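Local coordinates for putative adenosine kinase (Schistosoma mansoni, PDB 3VAS), which probably phosphorylates adenosine to AMP with ATP as phosphate donor, at residues N32-F44 with M137-L149. Sequence-based numbering, arbitrary orientation.
Sequences NPLLDIIVDADDF and MTGKVAVLVSEKL. With ADN (adenosine), chain C.
The adenosine pocket of this ribokinase-family enzyme is partly built on a parallel strand pair, in which Leu-35 sits beside Lys-140 and Asp-40 beside Val-145. Seven backbone hydrogen bonds join the strands, from Leu-35 N to Gly-139 O at 3.1 Å through to Ala-41 N to Val-145 O at 2.8 Å. Before the first of them, a water bridges Pro-33 O and Gly-139 N. Asp-36, Ile-38, Val-141, Val-143 and Val-145 share one face. There Ile-38 and Val-143 run side by side, and CG2 of Ile-38 meets CG2 of Val-145 at 3.9 Å. Asp-36 OD1 lies against Val-141 CB (3.5 Å), and its carboxylate takes both ribose hydroxyls: O2' donates to OD1 over 2.4 Å, a length doubtful in its exact value, O3' to OD2. With CG1 of Val-141 anti to the backbone N (chi1 -176°), CG2 touches O2' and, at 3.6 Å, Leu-34 CD1; that same leucine methyl reaches adenine C4 at 3.5 Å. Asn-32 ND2 donates to adenine N1 (3.0 Å, 166°), while its OD1 is hydrogen-bonded to Thr-191 OG1. Sugar and base are thus read by separate polar groups, with the touching Leu-34 and Val-141 methyls packed alongside, consistent with selection for an adenine ribonucleoside.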
loop_
_atom_site.group_PDB
_atom_site.type_symbol
_atom_site.label_atom_id
_atom_site.label_comp_id
_atom_site.label_asym_id
_atom_site.label_seq_id
_atom_site.Cartn_x
_atom_site.Cartn_y
_atom_site.Cartn_z
ATOM N N ASN A 32 4.830 1.286 7.153
ATOM C CA ASN A 32 6.225 1.695 7.116
ATOM C C ASN A 32 6.364 3.073 6.467
ATOM O O ASN A 32 6.232 3.211 5.252
ATOM C CB ASN A 32 7.054 0.657 6.349
ATOM C CG ASN A 32 6.736 -0.772 6.771
ATOM O OD1 ASN A 32 6.442 -1.035 7.938
ATOM N ND2 ASN A 32 6.790 -1.700 5.820
ATOM N N PRO A 33 6.610 4.109 7.279
ATOM C CA PRO A 33 6.765 5.431 6.663
ATOM C C PRO A 33 8.173 5.572 6.115
ATOM O O PRO A 33 9.147 5.436 6.861
ATOM C CB PRO A 33 6.507 6.396 7.824
ATOM C CG PRO A 33 6.846 5.624 9.049
ATOM C CD PRO A 33 6.661 4.158 8.750
ATOM N N LEU A 34 8.279 5.814 4.814
ATOM C CA LEU A 34 9.574 5.784 4.144
ATOM C C LEU A 34 9.793 7.022 3.288
ATOM O O LEU A 34 8.843 7.633 2.794
ATOM C CB LEU A 34 9.683 4.534 3.264
ATOM C CG LEU A 34 9.429 3.171 3.913
ATOM C CD1 LEU A 34 9.266 2.093 2.843
ATOM C CD2 LEU A 34 10.560 2.810 4.876
ATOM N N LEU A 35 11.054 7.390 3.107
ATOM C CA LEU A 35 11.385 8.460 2.183
ATOM C C LEU A 35 11.716 7.859 0.821
ATOM O O LEU A 35 12.595 7.001 0.712
ATOM C CB LEU A 35 12.568 9.274 2.704
ATOM C CG LEU A 35 12.963 10.471 1.839
ATOM C CD1 LEU A 35 11.957 11.600 2.001
ATOM C CD2 LEU A 35 14.366 10.942 2.170
ATOM N N ASP A 36 11.001 8.291 -0.212
ATOM C CA ASP A 36 11.328 7.894 -1.579
ATOM C C ASP A 36 12.450 8.760 -2.141
ATOM O O ASP A 36 12.415 9.988 -2.048
ATOM C CB ASP A 36 10.101 7.974 -2.492
ATOM C CG ASP A 36 9.089 6.869 -2.216
ATOM O OD1 ASP A 36 9.405 5.952 -1.423
ATOM O OD2 ASP A 36 7.982 6.912 -2.805
ATOM N N ILE A 37 13.454 8.112 -2.717
ATOM C CA ILE A 37 14.528 8.828 -3.383
ATOM C C ILE A 37 14.502 8.475 -4.867
ATOM O O ILE A 37 14.995 7.428 -5.278
ATOM C CB ILE A 37 15.891 8.499 -2.762
ATOM C CG1 ILE A 37 15.826 8.668 -1.241
ATOM C CG2 ILE A 37 16.987 9.369 -3.375
ATOM C CD1 ILE A 37 17.153 8.432 -0.543
ATOM N N ILE A 38 13.913 9.363 -5.662
ATOM C CA ILE A 38 13.640 9.089 -7.064
ATOM C C ILE A 38 14.742 9.623 -7.967
ATOM O O ILE A 38 15.039 10.819 -7.970
ATOM C CB ILE A 38 12.289 9.693 -7.484
ATOM C CG1 ILE A 38 11.202 9.274 -6.489
ATOM C CG2 ILE A 38 11.932 9.277 -8.907
ATOM C CD1 ILE A 38 9.873 9.955 -6.712
ATOM N N VAL A 39 15.341 8.724 -8.739
ATOM C CA VAL A 39 16.501 9.062 -9.553
ATOM C C VAL A 39 16.356 8.509 -10.966
ATOM O O VAL A 39 15.832 7.412 -11.157
ATOM C CB VAL A 39 17.807 8.523 -8.904
ATOM C CG1 VAL A 39 17.628 7.088 -8.421
ATOM C CG2 VAL A 39 18.990 8.628 -9.860
ATOM N N ASP A 40 16.791 9.288 -11.952
ATOM C CA ASP A 40 16.957 8.781 -13.306
ATOM C C ASP A 40 18.183 7.872 -13.335
ATOM O O ASP A 40 19.323 8.344 -13.301
ATOM C CB ASP A 40 17.116 9.928 -14.303
ATOM C CG ASP A 40 15.824 10.697 -14.518
ATOM O OD1 ASP A 40 14.739 10.098 -14.346
ATOM O OD2 ASP A 40 15.894 11.897 -14.861
ATOM N N ALA A 41 17.939 6.568 -13.388
ATOM C CA ALA A 41 19.009 5.585 -13.271
ATOM C C ALA A 41 19.619 5.213 -14.617
ATOM O O ALA A 41 18.926 5.158 -15.636
ATOM C CB ALA A 41 18.499 4.338 -12.565
ATOM N N ASP A 42 20.923 4.961 -14.610
ATOM C CA ASP A 42 21.618 4.461 -15.787
ATOM C C ASP A 42 21.303 2.982 -15.958
ATOM O O ASP A 42 20.941 2.301 -14.999
ATOM C CB ASP A 42 23.128 4.662 -15.646
ATOM C CG ASP A 42 23.493 6.069 -15.196
ATOM O OD1 ASP A 42 23.636 6.960 -16.062
ATOM O OD2 ASP A 42 23.641 6.279 -13.970
ATOM N N ASP A 43 21.452 2.483 -17.178
ATOM C CA ASP A 43 21.072 1.111 -17.494
ATOM C C ASP A 43 21.903 0.062 -16.759
ATOM O O ASP A 43 21.413 -1.036 -16.488
ATOM C CB ASP A 43 21.136 0.877 -19.006
ATOM C CG ASP A 43 20.334 1.904 -19.786
ATOM O OD1 ASP A 43 19.089 1.805 -19.795
ATOM O OD2 ASP A 43 20.950 2.810 -20.390
ATOM N N PHE A 44 23.150 0.393 -16.431
ATOM C CA PHE A 44 24.016 -0.572 -15.749
ATOM C C PHE A 44 23.502 -0.919 -14.357
ATOM O O PHE A 44 23.721 -2.027 -13.870
ATOM C CB PHE A 44 25.484 -0.103 -15.701
ATOM C CG PHE A 44 25.752 1.035 -14.737
ATOM C CD1 PHE A 44 25.909 0.800 -13.377
ATOM C CD2 PHE A 44 25.896 2.336 -15.203
ATOM C CE1 PHE A 44 26.167 1.842 -12.498
ATOM C CE2 PHE A 44 26.160 3.382 -14.329
ATOM C CZ PHE A 44 26.294 3.134 -12.975
ATOM N N MET A 137 18.027 5.251 11.502
ATOM C CA MET A 137 17.465 6.302 10.656
ATOM C C MET A 137 16.168 5.899 9.966
ATOM O O MET A 137 15.913 4.715 9.734
ATOM C CB MET A 137 18.493 6.762 9.615
ATOM C CG MET A 137 19.786 7.354 10.216
ATOM S SD MET A 137 19.579 8.937 11.065
ATOM C CE MET A 137 19.245 8.451 12.759
ATOM N N THR A 138 15.350 6.900 9.654
ATOM C CA THR A 138 14.109 6.689 8.926
ATOM C C THR A 138 14.387 5.889 7.654
ATOM O O THR A 138 15.364 6.150 6.952
ATOM C CB THR A 138 13.452 8.036 8.558
ATOM O OG1 THR A 138 13.082 8.731 9.757
ATOM C CG2 THR A 138 12.213 7.820 7.698
ATOM N N GLY A 139 13.541 4.901 7.377
ATOM C CA GLY A 139 13.706 4.072 6.198
ATOM C C GLY A 139 13.640 4.863 4.901
ATOM O O GLY A 139 13.128 5.984 4.866
ATOM N N LYS A 140 14.158 4.274 3.832
ATOM C CA LYS A 140 14.221 4.944 2.544
ATOM C C LYS A 140 14.051 3.946 1.403
ATOM O O LYS A 140 14.379 2.761 1.543
ATOM C CB LYS A 140 15.557 5.672 2.400
ATOM C CG LYS A 140 16.756 4.785 2.705
ATOM C CD LYS A 140 18.066 5.557 2.650
ATOM C CE LYS A 140 19.220 4.711 3.163
ATOM N NZ LYS A 140 20.507 5.468 3.166
ATOM N N VAL A 141 13.541 4.433 0.276
ATOM C CA VAL A 141 13.385 3.613 -0.919
ATOM C C VAL A 141 14.157 4.239 -2.071
ATOM O O VAL A 141 13.949 5.401 -2.412
ATOM C CB VAL A 141 11.904 3.478 -1.336
ATOM C CG1 VAL A 141 11.773 2.536 -2.531
ATOM C CG2 VAL A 141 11.055 2.984 -0.169
ATOM N N ALA A 142 15.071 3.482 -2.663
ATOM C CA ALA A 142 15.708 3.947 -3.879
ATOM C C ALA A 142 14.760 3.613 -5.014
ATOM O O ALA A 142 14.500 2.439 -5.281
ATOM C CB ALA A 142 17.053 3.273 -4.082
ATOM N N VAL A 143 14.215 4.643 -5.658
ATOM C CA VAL A 143 13.307 4.433 -6.781
ATOM C C VAL A 143 14.038 4.750 -8.079
ATOM O O VAL A 143 14.270 5.913 -8.408
ATOM C CB VAL A 143 12.030 5.282 -6.656
ATOM C CG1 VAL A 143 11.038 4.932 -7.763
ATOM C CG2 VAL A 143 11.396 5.077 -5.286
ATOM N N LEU A 144 14.413 3.704 -8.804
ATOM C CA LEU A 144 15.240 3.852 -9.995
ATOM C C LEU A 144 14.387 3.970 -11.253
ATOM O O LEU A 144 13.730 3.015 -11.662
ATOM C CB LEU A 144 16.208 2.676 -10.113
ATOM C CG LEU A 144 17.567 2.833 -9.423
ATOM C CD1 LEU A 144 17.430 3.180 -7.946
ATOM C CD2 LEU A 144 18.395 1.572 -9.604
ATOM N N VAL A 145 14.393 5.149 -11.863
ATOM C CA VAL A 145 13.549 5.390 -13.026
ATOM C C VAL A 145 14.352 5.445 -14.325
ATOM O O VAL A 145 15.388 6.110 -14.403
ATOM C CB VAL A 145 12.721 6.687 -12.865
ATOM C CG1 VAL A 145 11.934 6.986 -14.136
ATOM C CG2 VAL A 145 11.783 6.574 -11.666
ATOM N N SER A 146 13.876 4.728 -15.336
ATOM C CA SER A 146 14.427 4.852 -16.678
ATOM C C SER A 146 13.343 4.558 -17.706
ATOM O O SER A 146 12.257 4.091 -17.363
ATOM C CB SER A 146 15.627 3.921 -16.871
ATOM O OG SER A 146 15.254 2.564 -16.722
ATOM N N GLU A 147 13.638 4.839 -18.968
ATOM C CA GLU A 147 12.692 4.573 -20.040
ATOM C C GLU A 147 12.475 3.070 -20.189
ATOM O O GLU A 147 11.389 2.623 -20.556
ATOM C CB GLU A 147 13.189 5.182 -21.351
ATOM C CG GLU A 147 12.206 5.066 -22.501
ATOM C CD GLU A 147 12.696 5.769 -23.748
ATOM O OE1 GLU A 147 12.913 6.999 -23.689
ATOM O OE2 GLU A 147 12.873 5.094 -24.785
ATOM N N LYS A 148 13.512 2.298 -19.880
ATOM C CA LYS A 148 13.460 0.842 -19.984
ATOM C C LYS A 148 12.752 0.201 -18.789
ATOM O O LYS A 148 11.882 -0.653 -18.961
ATOM C CB LYS A 148 14.877 0.272 -20.098
ATOM C CG LYS A 148 15.032 -0.869 -21.095
ATOM C CD LYS A 148 15.674 -0.377 -22.383
ATOM C CE LYS A 148 17.022 0.273 -22.109
ATOM N NZ LYS A 148 17.589 0.946 -23.312
ATOM N N LEU A 149 13.136 0.611 -17.582
ATOM C CA LEU A 149 12.667 -0.040 -16.358
ATOM C C LEU A 149 12.382 0.941 -15.224
ATOM O O LEU A 149 12.927 2.045 -15.183
ATOM C CB LEU A 149 13.714 -1.045 -15.859
ATOM C CG LEU A 149 14.181 -2.190 -16.758
ATOM C CD1 LEU A 149 15.696 -2.280 -16.742
ATOM C CD2 LEU A 149 13.573 -3.499 -16.303
HETATM O "O5'" ADN C . 3.729 1.762 -4.251
HETATM C "C5'" ADN C . 4.898 2.577 -4.313
HETATM C "C4'" ADN C . 5.389 2.937 -2.932
HETATM O "O4'" ADN C . 5.787 1.747 -2.233
HETATM C "C3'" ADN C . 6.598 3.878 -2.864
HETATM O "O3'" ADN C . 6.174 5.169 -2.421
HETATM C "C2'" ADN C . 7.513 3.246 -1.790
HETATM O "O2'" ADN C . 7.945 4.138 -0.787
HETATM C "C1'" ADN C . 6.642 2.135 -1.201
HETATM N N9 ADN C . 7.386 0.971 -0.718
HETATM C C8 ADN C . 8.375 0.350 -1.333
HETATM N N7 ADN C . 8.829 -0.738 -0.451
HETATM C C5 ADN C . 8.036 -0.705 0.735
HETATM C C6 ADN C . 8.041 -1.491 1.884
HETATM N N6 ADN C . 8.983 -2.570 2.011
HETATM N N1 ADN C . 7.139 -1.223 2.906
HETATM C C2 ADN C . 6.239 -0.194 2.790
HETATM N N3 ADN C . 6.231 0.578 1.658
HETATM C C4 ADN C . 7.159 0.302 0.622
HETATM O O HOH W 1 11.006 4.784 8.837
HETATM O O HOH W 2 17.380 7.421 -16.462
HETATM O O HOH W 3 17.372 0.964 -18.027
#